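Long-range contacts in EAL/GGDEF domain protein (PDB 3ICL), which is of unknown function but carries a GGDEF domain, an alpha/beta fold of the nucleotide cyclase clan built on a central mixed sheet: residues Q11-R16 / G71-R76; D15-A20 / T83-G88; P30-F35 / I125-A130; R65-D70 / Q100-G105. The protein carries 1 engineered substitution. One frame throughout, in Å; residues are numbered along the deposited sequence.

Contact 1 (Q11-R16 / G71-R76); sequences QLFCDR and GDTVAR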
loop_
_atom_site.group_PDB
_atom_site.type_symbol
_atom_site.label_atom_id
_atom_site.label_comp_id
_atom_site.label_asym_id
_atom_site.label_seq_id
_atom_site.Cartn_x
_atom_site.Cartn_y
_atom_site.Cartn_z
ATOM N N GLN A 11 -10.580 9.654 -5.106
ATOM C CA GLN A 11 -11.976 9.429 -5.480
ATOM C C GLN A 11 -12.131 8.164 -6.312
ATOM O O GLN A 11 -13.054 7.375 -6.096
ATOM C CB GLN A 11 -12.507 10.622 -6.281
ATOM C CG GLN A 11 -13.945 10.470 -6.759
ATOM C CD GLN A 11 -14.937 10.423 -5.618
ATOM O OE1 GLN A 11 -15.040 11.363 -4.828
ATOM N NE2 GLN A 11 -15.676 9.324 -5.525
ATOM N N LEU A 12 -11.238 7.982 -7.279
ATOM C CA LEU A 12 -11.292 6.809 -8.137
ATOM C C LEU A 12 -10.988 5.559 -7.317
ATOM O O LEU A 12 -11.628 4.521 -7.491
ATOM C CB LEU A 12 -10.291 6.936 -9.290
ATOM C CG LEU A 12 -10.279 5.768 -10.281
ATOM C CD1 LEU A 12 -11.690 5.506 -10.807
ATOM C CD2 LEU A 12 -9.325 6.086 -11.422
ATOM N N PHE A 13 -10.013 5.652 -6.420
ATOM C CA PHE A 13 -9.683 4.503 -5.582
ATOM C C PHE A 13 -10.936 4.134 -4.792
ATOM O O PHE A 13 -11.314 2.969 -4.692
ATOM C CB PHE A 13 -8.543 4.838 -4.619
ATOM C CG PHE A 13 -8.218 3.720 -3.661
ATOM C CD1 PHE A 13 -8.949 3.555 -2.487
ATOM C CD2 PHE A 13 -7.214 2.804 -3.962
ATOM C CE1 PHE A 13 -8.686 2.489 -1.624
ATOM C CE2 PHE A 13 -6.942 1.734 -3.108
ATOM C CZ PHE A 13 -7.682 1.577 -1.934
ATOM N N CYS A 14 -11.575 5.159 -4.240
ATOM C CA CYS A 14 -12.795 4.999 -3.464
ATOM C C CYS A 14 -13.861 4.272 -4.284
ATOM O O CYS A 14 -14.514 3.351 -3.795
ATOM C CB CYS A 14 -13.302 6.378 -3.041
ATOM S SG CYS A 14 -14.975 6.417 -2.366
ATOM N N ASP A 15 -14.039 4.698 -5.530
ATOM C CA ASP A 15 -15.029 4.082 -6.407
ATOM C C ASP A 15 -14.664 2.625 -6.690
ATOM O O ASP A 15 -15.531 1.745 -6.699
ATOM C CB ASP A 15 -15.119 4.852 -7.729
ATOM C CG ASP A 15 -15.743 6.231 -7.570
ATOM O OD1 ASP A 15 -16.152 6.597 -6.441
ATOM O OD2 ASP A 15 -15.829 6.948 -8.594
ATOM N N ARG A 16 -13.379 2.380 -6.926
ATOM C CA ARG A 16 -12.884 1.036 -7.206
ATOM C C ARG A 16 -13.147 0.114 -6.019
ATOM O O ARG A 16 -13.592 -1.022 -6.184
ATOM C CB ARG A 16 -11.377 1.082 -7.485
ATOM C CG ARG A 16 -10.981 1.826 -8.752
ATOM C CD ARG A 16 -11.289 1.018 -10.000
ATOM N NE ARG A 16 -10.782 1.662 -11.211
ATOM C CZ ARG A 16 -9.494 1.882 -11.468
ATOM N NH1 ARG A 16 -8.562 1.512 -10.599
ATOM N NH2 ARG A 16 -9.133 2.466 -12.603
ATOM N N GLY A 71 -5.665 -5.305 -12.432
ATOM C CA GLY A 71 -7.023 -5.205 -11.924
ATOM C C GLY A 71 -7.043 -4.603 -10.526
ATOM O O GLY A 71 -8.083 -4.132 -10.064
ATOM N N ASP A 72 -5.902 -4.629 -9.842
ATOM C CA ASP A 72 -5.819 -4.047 -8.504
ATOM C C ASP A 72 -5.603 -2.541 -8.651
ATOM O O ASP A 72 -5.158 -2.075 -9.699
ATOM C CB ASP A 72 -4.654 -4.650 -7.708
ATOM C CG ASP A 72 -4.859 -6.121 -7.384
ATOM O OD1 ASP A 72 -6.017 -6.593 -7.426
ATOM O OD2 ASP A 72 -3.859 -6.800 -7.068
ATOM N N THR A 73 -5.910 -1.783 -7.600
ATOM C CA THR A 73 -5.743 -0.335 -7.643
ATOM C C THR A 73 -4.833 0.155 -6.524
ATOM O O THR A 73 -4.896 -0.339 -5.397
ATOM C CB THR A 73 -7.105 0.384 -7.525
ATOM O OG1 THR A 73 -7.972 -0.069 -8.568
ATOM C CG2 THR A 73 -6.933 1.893 -7.656
ATOM N N VAL A 74 -3.982 1.123 -6.849
ATOM C CA VAL A 74 -3.054 1.708 -5.889
ATOM C C VAL A 74 -3.241 3.222 -5.920
ATOM O O VAL A 74 -3.380 3.807 -6.991
ATOM C CB VAL A 74 -1.588 1.376 -6.258
ATOM C CG1 VAL A 74 -0.646 1.968 -5.236
ATOM C CG2 VAL A 74 -1.401 -0.129 -6.361
ATOM N N ALA A 75 -3.257 3.853 -4.753
ATOM C CA ALA A 75 -3.426 5.304 -4.676
ATOM C C ALA A 75 -2.673 5.860 -3.469
ATOM O O ALA A 75 -2.612 5.226 -2.421
ATOM C CB ALA A 75 -4.904 5.656 -4.586
ATOM N N ARG A 76 -2.114 7.056 -3.622
ATOM C CA ARG A 76 -1.343 7.694 -2.563
ATOM C C ARG A 76 -2.237 8.433 -1.569
ATOM O O ARG A 76 -3.322 8.893 -1.923
ATOM C CB ARG A 76 -0.339 8.674 -3.188
ATOM C CG ARG A 76 0.673 9.277 -2.218
ATOM C CD ARG A 76 1.822 9.937 -2.981
ATOM N NE ARG A 76 1.386 11.097 -3.755
ATOM C CZ ARG A 76 1.541 12.359 -3.362
ATOM N NH1 ARG A 76 2.125 12.627 -2.203
ATOM N NH2 ARG A 76 1.109 13.352 -4.127
#
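Arg16 and Phe13, one turn apart on helix 10-23, come down on Thr73 and Ala75 of strand 73-77, an outermost strand of the central sheet of the GGDEF domain. The polar link is Arg16 NH1 to Thr73 OG1, 2.6 Å long, with the acceptor at the edge of the guanidinium and near its plane; the N-H...O angle of 134° makes the bond markedly bent. The arginine and threonine side chains cross at about a right angle. Thr73 OG1 sits anti to the carbonyl carbon, beside the backbone N (chi1 -57°), and faces the arginine; CG2 is anti to N and meets Phe13 CD2 at 3.8 Å. Phe13, Thr73 and Ala75 are buried, whereas Arg16 lies at the exposed margin. Phe13 CD2 lies 3.7 Å from Ala75 CB, and its rim atom CE2 meets Thr73 O at 3.7 Å near the plane of the ring. That carbonyl oxygen belongs to a backbone already held in the sheet, since Thr73 pairs with Leu85 and Ala75 with Thr83 across the hairpin of strands 73-77 and 81-86, whose turn carries the GGDEF-type signature in this family. Phe13 reaches Thr83 and Leu85 too, spanning both strands of the hairpin. At its entrance Asp72 turns away from the helix, its carboxylate joined to Arg69 NE and Asn87 N. On the helix side, the Arg16 chain bends at chi2 (-75°), and Leu12 CG covers one face of the guanidinium, 4.1 Å above its plane and over its centre.

Contact 2 (D15-A20 / T83-G88); sequences DRLLQA and TILLNG
Leu85 pushes the end of its side chain against the backbone of helix 10-23, and its two methyls divide the work. CD2 lies against the main chain between Arg16 and Leu17, 3.5 Å from Leu17 N and 3.6 Å from Arg16 C. CD1 meets Leu17 CD1 at 3.9 Å and lies 4.1 Å from Ala20 CB, so that it contacts residues on successive turns. Leu85 CG is anti to the backbone N (Leu85 chi1 162°), which carries the branch point toward the helix, and the side chain crosses that of Leu17 obliquely. Arg16 adds only the root of its chain here, CB at 3.8 Å from Leu85 CD2; its guanidinium leads off to Thr73. Farther along, Asn87 OD1 comes within 3.1 Å of Ala20 CB, a close oxygen-to-methyl approach without a hydrogen bond. Asn87 is the centre of an inverse gamma turn, closed by Gly88 N to Leu86 O at 2.9 Å. Val31 also packs on Leu85, and Met135 and Leu139 of helix 135-152 pack on Leu17. Helix segment and strand run nearly the same way, 30° apart with axes 9.4 Å from each other, as an alpha helix laid on the central sheet of an alpha/beta GGDEF domain.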
loop_
_atom_site.group_PDB
_atom_site.type_symbol
_atom_site.label_atom_id
_atom_site.label_comp_id
_atom_site.label_asym_id
_atom_site.label_seq_id
_atom_site.Cartn_x
_atom_site.Cartn_y
_atom_site.Cartn_z
ATOM N N ASP A 15 -14.039 4.698 -5.530
ATOM C CA ASP A 15 -15.029 4.082 -6.407
ATOM C C ASP A 15 -14.664 2.625 -6.690
ATOM O O ASP A 15 -15.531 1.745 -6.699
ATOM C CB ASP A 15 -15.119 4.852 -7.729
ATOM C CG ASP A 15 -15.743 6.231 -7.570
ATOM O OD1 ASP A 15 -16.152 6.597 -6.441
ATOM O OD2 ASP A 15 -15.829 6.948 -8.594
ATOM N N ARG A 16 -13.379 2.380 -6.926
ATOM C CA ARG A 16 -12.884 1.036 -7.206
ATOM C C ARG A 16 -13.147 0.114 -6.019
ATOM O O ARG A 16 -13.592 -1.022 -6.184
ATOM C CB ARG A 16 -11.377 1.082 -7.485
ATOM C CG ARG A 16 -10.981 1.826 -8.752
ATOM C CD ARG A 16 -11.289 1.018 -10.000
ATOM N NE ARG A 16 -10.782 1.662 -11.211
ATOM C CZ ARG A 16 -9.494 1.882 -11.468
ATOM N NH1 ARG A 16 -8.562 1.512 -10.599
ATOM N NH2 ARG A 16 -9.133 2.466 -12.603
ATOM N N LEU A 17 -12.862 0.608 -4.819
ATOM C CA LEU A 17 -13.056 -0.175 -3.605
ATOM C C LEU A 17 -14.524 -0.530 -3.377
ATOM O O LEU A 17 -14.860 -1.666 -3.032
ATOM C CB LEU A 17 -12.503 0.592 -2.398
ATOM C CG LEU A 17 -12.659 -0.021 -0.998
ATOM C CD1 LEU A 17 -12.292 -1.492 -1.004
ATOM C CD2 LEU A 17 -11.779 0.740 -0.022
ATOM N N LEU A 18 -15.401 0.445 -3.568
ATOM C CA LEU A 18 -16.822 0.201 -3.376
ATOM C C LEU A 18 -17.303 -0.892 -4.326
ATOM O O LEU A 18 -18.050 -1.780 -3.929
ATOM C CB LEU A 18 -17.611 1.493 -3.599
ATOM C CG LEU A 18 -17.361 2.570 -2.537
ATOM C CD1 LEU A 18 -18.137 3.835 -2.880
ATOM C CD2 LEU A 18 -17.776 2.037 -1.172
ATOM N N GLN A 19 -16.848 -0.841 -5.572
ATOM C CA GLN A 19 -17.261 -1.831 -6.557
ATOM C C GLN A 19 -16.717 -3.223 -6.236
ATOM O O GLN A 19 -17.416 -4.223 -6.398
ATOM C CB GLN A 19 -16.813 -1.412 -7.960
ATOM C CG GLN A 19 -17.594 -2.118 -9.061
ATOM C CD GLN A 19 -19.082 -1.799 -9.006
ATOM O OE1 GLN A 19 -19.480 -0.642 -9.143
ATOM N NE2 GLN A 19 -19.909 -2.819 -8.796
ATOM N N ALA A 20 -15.473 -3.289 -5.779
ATOM C CA ALA A 20 -14.876 -4.576 -5.438
ATOM C C ALA A 20 -15.599 -5.209 -4.246
ATOM O O ALA A 20 -15.816 -6.413 -4.217
ATOM C CB ALA A 20 -13.393 -4.398 -5.128
ATOM N N THR A 83 -2.637 3.304 -0.442
ATOM C CA THR A 83 -3.723 2.376 -0.152
ATOM C C THR A 83 -3.768 1.436 -1.342
ATOM O O THR A 83 -3.884 1.867 -2.489
ATOM C CB THR A 83 -5.083 3.069 -0.003
ATOM O OG1 THR A 83 -5.300 3.937 -1.117
ATOM C CG2 THR A 83 -5.134 3.860 1.310
ATOM N N ILE A 84 -3.664 0.151 -1.055
ATOM C CA ILE A 84 -3.640 -0.870 -2.085
ATOM C C ILE A 84 -4.864 -1.775 -2.017
ATOM O O ILE A 84 -5.105 -2.443 -1.013
ATOM C CB ILE A 84 -2.348 -1.696 -1.926
ATOM C CG1 ILE A 84 -1.150 -0.760 -2.102
ATOM C CG2 ILE A 84 -2.330 -2.861 -2.901
ATOM C CD1 ILE A 84 0.110 -1.218 -1.398
ATOM N N LEU A 85 -5.633 -1.790 -3.094
ATOM C CA LEU A 85 -6.833 -2.610 -3.178
ATOM C C LEU A 85 -6.591 -3.880 -3.976
ATOM O O LEU A 85 -6.205 -3.822 -5.143
ATOM C CB LEU A 85 -7.967 -1.811 -3.834
ATOM C CG LEU A 85 -9.169 -2.575 -4.402
ATOM C CD1 LEU A 85 -9.848 -3.415 -3.321
ATOM C CD2 LEU A 85 -10.151 -1.568 -4.995
ATOM N N LEU A 86 -6.801 -5.026 -3.336
ATOM C CA LEU A 86 -6.656 -6.306 -4.012
ATOM C C LEU A 86 -8.081 -6.705 -4.390
ATOM O O LEU A 86 -8.882 -7.106 -3.548
ATOM C CB LEU A 86 -6.010 -7.341 -3.085
ATOM C CG LEU A 86 -4.628 -6.941 -2.555
ATOM C CD1 LEU A 86 -4.024 -8.116 -1.816
ATOM C CD2 LEU A 86 -3.708 -6.513 -3.697
ATOM N N ASN A 87 -8.382 -6.570 -5.674
ATOM C CA ASN A 87 -9.711 -6.838 -6.217
ATOM C C ASN A 87 -9.986 -8.332 -6.383
ATOM O O ASN A 87 -10.029 -8.843 -7.504
ATOM C CB ASN A 87 -9.823 -6.099 -7.555
ATOM C CG ASN A 87 -11.232 -6.066 -8.096
ATOM O OD1 ASN A 87 -12.201 -6.254 -7.361
ATOM N ND2 ASN A 87 -11.355 -5.802 -9.392
ATOM N N GLY A 88 -10.192 -9.017 -5.259
ATOM C CA GLY A 88 -10.412 -10.452 -5.280
ATOM C C GLY A 88 -9.038 -11.059 -5.071
ATOM O O GLY A 88 -8.275 -11.219 -6.021
#

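Contact 3 (P30-F35 / I125-A130); sequences PVVLLF and IAVSPA
Strands 32-35 and 125-127 run antiparallel, their directions 166° apart and their axes 4.8 Å from each other at closest. Leu33 and Ala126 form the hydrogen-bonded pair: Leu33 N donates to Ala126 O at 3.0 Å, and Ala126 N returns a bond of 3.0 Å to Leu33 O. Val32 with Val127 and Leu34 with Ile125 are the non-hydrogen-bonded pairs flanking it. The ladder goes on past the end of strand 121-127, where Ser128 N reaches Val31 O at 3.1 Å in an almost straight bond (169°). Next to it a water links the two segments, accepting from Val31 N at 2.8 Å and weakly bonded to Ser128 O. Val32, Leu34, Ile125 and Val127 share one face of the sheet. Ile125 is the fork among them: CG1, anti to the carbonyl carbon (chi1 -66°), lies 3.7 Å from Leu34 CG, while CG2 meets Val32 CG1 at 3.6 Å. The leucine and isoleucine stand side by side and point the same way, as do Val32 and Val127. Pro30 CB lies 3.4 Å from Ser128 O, the carbonyl oxygen of the cis peptide bond that leads into Pro129. On the other face, Leu33 packs on Phe13 and Leu139, and Ala126 on Ala142. Strand 32-38 pairs on its other edge with strand 81-86, and 121-127 with 156-159, so these are two of the three inner strands of the five-stranded mixed sheet, in order 2-3-1-4-5, that forms the core of the GGDEF fold.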
loop_
_atom_site.group_PDB
_atom_site.type_symbol
_atom_site.label_atom_id
_atom_site.label_comp_id
_atom_site.label_asym_id
_atom_site.label_seq_id
_atom_site.Cartn_x
_atom_site.Cartn_y
_atom_site.Cartn_z
ATOM N N PRO A 30 -11.910 -12.822 -1.413
ATOM C CA PRO A 30 -12.284 -11.589 -0.728
ATOM C C PRO A 30 -11.549 -10.345 -1.190
ATOM O O PRO A 30 -10.559 -10.405 -1.918
ATOM C CB PRO A 30 -11.959 -11.910 0.723
ATOM C CG PRO A 30 -10.656 -12.631 0.567
ATOM C CD PRO A 30 -10.953 -13.591 -0.591
ATOM N N VAL A 31 -12.060 -9.205 -0.753
ATOM C CA VAL A 31 -11.428 -7.941 -1.054
ATOM C C VAL A 31 -10.419 -7.792 0.069
ATOM O O VAL A 31 -10.722 -8.095 1.227
ATOM C CB VAL A 31 -12.426 -6.767 -0.983
ATOM C CG1 VAL A 31 -11.675 -5.452 -0.997
ATOM C CG2 VAL A 31 -13.392 -6.840 -2.143
ATOM N N VAL A 32 -9.213 -7.367 -0.274
ATOM C CA VAL A 32 -8.184 -7.167 0.730
ATOM C C VAL A 32 -7.576 -5.793 0.518
ATOM O O VAL A 32 -7.326 -5.377 -0.615
ATOM C CB VAL A 32 -7.078 -8.231 0.647
ATOM C CG1 VAL A 32 -6.012 -7.953 1.710
ATOM C CG2 VAL A 32 -7.678 -9.614 0.846
ATOM N N LEU A 33 -7.347 -5.095 1.621
ATOM C CA LEU A 33 -6.789 -3.757 1.579
ATOM C C LEU A 33 -5.442 -3.717 2.287
ATOM O O LEU A 33 -5.308 -4.188 3.419
ATOM C CB LEU A 33 -7.756 -2.798 2.266
ATOM C CG LEU A 33 -7.909 -1.363 1.775
ATOM C CD1 LEU A 33 -8.268 -1.332 0.292
ATOM C CD2 LEU A 33 -9.003 -0.710 2.599
ATOM N N LEU A 34 -4.438 -3.183 1.603
ATOM C CA LEU A 34 -3.112 -3.032 2.185
ATOM C C LEU A 34 -2.887 -1.533 2.321
ATOM O O LEU A 34 -3.212 -0.770 1.415
ATOM C CB LEU A 34 -2.029 -3.645 1.283
ATOM C CG LEU A 34 -1.732 -5.146 1.428
ATOM C CD1 LEU A 34 -3.003 -5.954 1.262
ATOM C CD2 LEU A 34 -0.691 -5.558 0.401
ATOM N N PHE A 35 -2.360 -1.115 3.464
ATOM C CA PHE A 35 -2.079 0.292 3.717
ATOM C C PHE A 35 -0.571 0.323 3.938
ATOM O O PHE A 35 -0.075 -0.170 4.947
ATOM C CB PHE A 35 -2.823 0.764 4.974
ATOM C CG PHE A 35 -3.367 2.169 4.878
ATOM C CD1 PHE A 35 -2.524 3.247 4.609
ATOM C CD2 PHE A 35 -4.724 2.417 5.088
ATOM C CE1 PHE A 35 -3.022 4.555 4.556
ATOM C CE2 PHE A 35 -5.235 3.724 5.037
ATOM C CZ PHE A 35 -4.384 4.792 4.772
ATOM N N ILE A 125 -2.663 -4.809 6.959
ATOM C CA ILE A 125 -3.558 -5.500 6.036
ATOM C C ILE A 125 -4.958 -5.720 6.599
ATOM O O ILE A 125 -5.127 -6.107 7.760
ATOM C CB ILE A 125 -3.013 -6.896 5.604
ATOM C CG1 ILE A 125 -1.732 -6.760 4.772
ATOM C CG2 ILE A 125 -4.055 -7.608 4.755
ATOM C CD1 ILE A 125 -1.002 -8.063 4.539
ATOM N N ALA A 126 -6.009 -5.562 5.938
ATOM C CA ALA A 126 -7.375 -5.737 6.421
ATOM C C ALA A 126 -8.123 -6.582 5.400
ATOM O O ALA A 126 -8.143 -6.259 4.215
ATOM C CB ALA A 126 -8.055 -4.392 6.591
ATOM N N VAL A 127 -8.734 -7.664 5.868
ATOM C CA VAL A 127 -9.474 -8.572 4.996
ATOM C C VAL A 127 -10.981 -8.435 5.202
ATOM O O VAL A 127 -11.464 -8.467 6.331
ATOM C CB VAL A 127 -9.085 -10.047 5.270
ATOM C CG1 VAL A 127 -9.725 -10.962 4.233
ATOM C CG2 VAL A 127 -7.570 -10.197 5.264
ATOM N N SER A 128 -11.717 -8.280 4.109
ATOM C CA SER A 128 -13.169 -8.168 4.191
ATOM C C SER A 128 -13.731 -9.584 4.216
ATOM O O SER A 128 -13.258 -10.450 3.479
ATOM C CB SER A 128 -13.724 -7.425 2.974
ATOM O OG SER A 128 -15.130 -7.263 3.082
ATOM N N PRO A 129 -14.768 -9.836 5.036
ATOM C CA PRO A 129 -15.443 -8.892 5.932
ATOM C C PRO A 129 -14.943 -8.881 7.381
ATOM O O PRO A 129 -15.232 -7.950 8.129
ATOM C CB PRO A 129 -16.892 -9.345 5.850
ATOM C CG PRO A 129 -16.731 -10.833 5.855
ATOM C CD PRO A 129 -15.577 -11.062 4.881
ATOM N N ALA A 130 -14.205 -9.914 7.774
ATOM C CA ALA A 130 -13.697 -10.018 9.143
ATOM C C ALA A 130 -13.097 -8.727 9.712
ATOM O O ALA A 130 -13.310 -8.395 10.883
ATOM C CB ALA A 130 -12.667 -11.139 9.226
HETATM O O HOH W 1 -14.457 -9.670 0.634
#

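Contact 4 (R65-D70 / Q100-G105); sequences RTAVRD and QKILDG
Lys101 lays its aliphatic chain across Thr66 and Ala67, near the C-terminal part of helix 50-67, with CG anti to the backbone N (chi1 -172°) and the rest extended. CG meets Ala67 CB at 3.6 Å, CD comes within 3.3 Å of Ala67 O, and CE lies 3.9 Å from Thr66 O. NZ ends near Thr66 O, beyond hydrogen-bond distance of it; a favourable charge effect on the carbonyls is possible. Next comes Ile102, whose backbone N is 3.7 Å from Ala67 CB; its CG1 touches the same methyl at 3.8 Å. Buried Ala67 packs against both lysine and isoleucine, and its CA is 5.2 Å from Ile102 CA, consistent with a small side chain here. Helices 50-67 and 96-106 lie here on the face of the GGDEF-domain sheet opposite to helices 10-23 and 135-152: Ile102 packs on Ile84, Leu34 and Leu36, and Val68 also rests on Ile84. Val68 CG1 makes a looser contact with Ile102 CD1 at 4.5 Å. One turn beyond Lys101, Gly105 N closes the helical bond to Lys101 O, and Gly105 O takes a weak hydrogen bond from Arg63 NH1.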
loop_
_atom_site.group_PDB
_atom_site.type_symbol
_atom_site.label_atom_id
_atom_site.label_comp_id
_atom_site.label_asym_id
_atom_site.label_seq_id
_atom_site.Cartn_x
_atom_site.Cartn_y
_atom_site.Cartn_z
ATOM N N ARG A 65 2.846 -1.241 -8.117
ATOM C CA ARG A 65 1.976 -1.749 -9.173
ATOM C C ARG A 65 2.535 -3.019 -9.822
ATOM O O ARG A 65 1.776 -3.892 -10.243
ATOM C CB ARG A 65 1.746 -0.668 -10.235
ATOM C CG ARG A 65 1.030 0.564 -9.705
ATOM C CD ARG A 65 0.526 1.475 -10.817
ATOM N NE ARG A 65 1.612 2.066 -11.594
ATOM C CZ ARG A 65 1.452 3.057 -12.466
ATOM N NH1 ARG A 65 0.248 3.576 -12.675
ATOM N NH2 ARG A 65 2.497 3.528 -13.134
ATOM N N THR A 66 3.858 -3.136 -9.898
ATOM C CA THR A 66 4.456 -4.325 -10.510
ATOM C C THR A 66 4.296 -5.530 -9.597
ATOM O O THR A 66 4.380 -6.675 -10.048
ATOM C CB THR A 66 5.973 -4.167 -10.769
ATOM O OG1 THR A 66 6.675 -4.189 -9.518
ATOM C CG2 THR A 66 6.266 -2.871 -11.485
ATOM N N ALA A 67 4.062 -5.271 -8.313
ATOM C CA ALA A 67 3.929 -6.349 -7.339
ATOM C C ALA A 67 2.502 -6.783 -7.054
ATOM O O ALA A 67 2.288 -7.798 -6.402
ATOM C CB ALA A 67 4.634 -5.960 -6.037
ATOM N N VAL A 68 1.520 -6.021 -7.525
ATOM C CA VAL A 68 0.124 -6.401 -7.317
ATOM C C VAL A 68 -0.367 -7.106 -8.580
ATOM O O VAL A 68 0.438 -7.430 -9.449
ATOM C CB VAL A 68 -0.772 -5.167 -7.004
ATOM C CG1 VAL A 68 -0.332 -4.544 -5.685
ATOM C CG2 VAL A 68 -0.690 -4.133 -8.125
ATOM N N ARG A 69 -1.670 -7.371 -8.681
ATOM C CA ARG A 69 -2.194 -8.042 -9.869
ATOM C C ARG A 69 -2.917 -7.066 -10.790
ATOM O O ARG A 69 -3.430 -6.040 -10.347
ATOM C CB ARG A 69 -3.166 -9.174 -9.494
ATOM C CG ARG A 69 -2.570 -10.320 -8.666
ATOM C CD ARG A 69 -2.535 -9.965 -7.188
ATOM N NE ARG A 69 -3.817 -9.417 -6.757
ATOM C CZ ARG A 69 -4.935 -10.125 -6.643
ATOM N NH1 ARG A 69 -4.933 -11.422 -6.917
ATOM N NH2 ARG A 69 -6.062 -9.527 -6.281
ATOM N N ASP A 70 -2.952 -7.386 -12.078
ATOM C CA ASP A 70 -3.647 -6.531 -13.028
ATOM C C ASP A 70 -5.085 -6.495 -12.520
ATOM O O ASP A 70 -5.654 -7.533 -12.189
ATOM C CB ASP A 70 -3.587 -7.135 -14.432
ATOM C CG ASP A 70 -4.168 -6.216 -15.489
ATOM O OD1 ASP A 70 -3.652 -5.090 -15.648
ATOM O OD2 ASP A 70 -5.144 -6.619 -16.156
ATOM N N GLN A 100 4.277 -9.512 0.521
ATOM C CA GLN A 100 5.650 -9.998 0.452
ATOM C C GLN A 100 6.325 -9.589 -0.856
ATOM O O GLN A 100 7.513 -9.258 -0.876
ATOM C CB GLN A 100 5.673 -11.520 0.617
ATOM C CG GLN A 100 5.468 -11.947 2.064
ATOM C CD GLN A 100 5.155 -13.418 2.214
ATOM O OE1 GLN A 100 5.396 -14.217 1.307
ATOM N NE2 GLN A 100 4.625 -13.788 3.369
ATOM N N LYS A 101 5.561 -9.590 -1.943
ATOM C CA LYS A 101 6.099 -9.213 -3.247
ATOM C C LYS A 101 6.391 -7.709 -3.278
ATOM O O LYS A 101 7.339 -7.258 -3.932
ATOM C CB LYS A 101 5.108 -9.591 -4.353
ATOM C CG LYS A 101 5.649 -9.421 -5.762
ATOM C CD LYS A 101 4.711 -10.030 -6.794
ATOM C CE LYS A 101 5.330 -10.004 -8.184
ATOM N NZ LYS A 101 4.467 -10.688 -9.186
ATOM N N ILE A 102 5.606 -6.943 -2.630
ATOM C CA ILE A 102 5.840 -5.506 -2.543
ATOM C C ILE A 102 7.108 -5.278 -1.737
ATOM O O ILE A 102 7.981 -4.506 -2.138
ATOM C CB ILE A 102 4.675 -4.758 -1.844
ATOM C CG1 ILE A 102 3.391 -4.832 -2.681
ATOM C CG2 ILE A 102 5.031 -3.277 -1.697
ATOM C CD1 ILE A 102 2.152 -4.373 -1.995
ATOM N N LEU A 103 7.198 -5.888 -0.578
ATOM C CA LEU A 103 8.383 -5.707 0.248
ATOM C C LEU A 103 9.646 -6.123 -0.518
ATOM O O LEU A 103 10.701 -5.509 -0.366
ATOM C CB LEU A 103 8.241 -6.492 1.567
ATOM C CG LEU A 103 7.177 -5.970 2.557
ATOM C CD1 LEU A 103 6.987 -6.951 3.704
ATOM C CD2 LEU A 103 7.591 -4.627 3.103
ATOM N N ASP A 104 9.542 -7.159 -1.349
ATOM C CA ASP A 104 10.700 -7.599 -2.126
ATOM C C ASP A 104 11.091 -6.542 -3.148
ATOM O O ASP A 104 12.274 -6.280 -3.358
ATOM C CB ASP A 104 10.419 -8.923 -2.847
ATOM C CG ASP A 104 10.310 -10.093 -1.888
ATOM O OD1 ASP A 104 10.729 -9.938 -0.721
ATOM O OD2 ASP A 104 9.815 -11.162 -2.301
ATOM N N GLY A 105 10.098 -5.927 -3.778
ATOM C CA GLY A 105 10.389 -4.904 -4.767
ATOM C C GLY A 105 10.900 -3.615 -4.146
ATOM O O GLY A 105 11.817 -2.990 -4.680
#

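In the fold
From the N terminus, helix 10-23 starts both contact 1 and contact 2, which share Asp15 and Arg16; they close loops onto strands 73-77 and 81-86, neighbours in the sheet and successive in the chain. Contact 3 opens next, on strand 32-38, and closes the longest loop at strand 121-127, crossing contacts 1 and 2. Contact 4, between the C-terminal part of helix 50-67 and helix 96-106, is nested inside that loop and also crosses contacts 1 and 2. Backbone pairing links contacts 1, 2 and 3 through the sheet, and all three meet under helix 10-23. Contact 4 covers the other face of the same sheet.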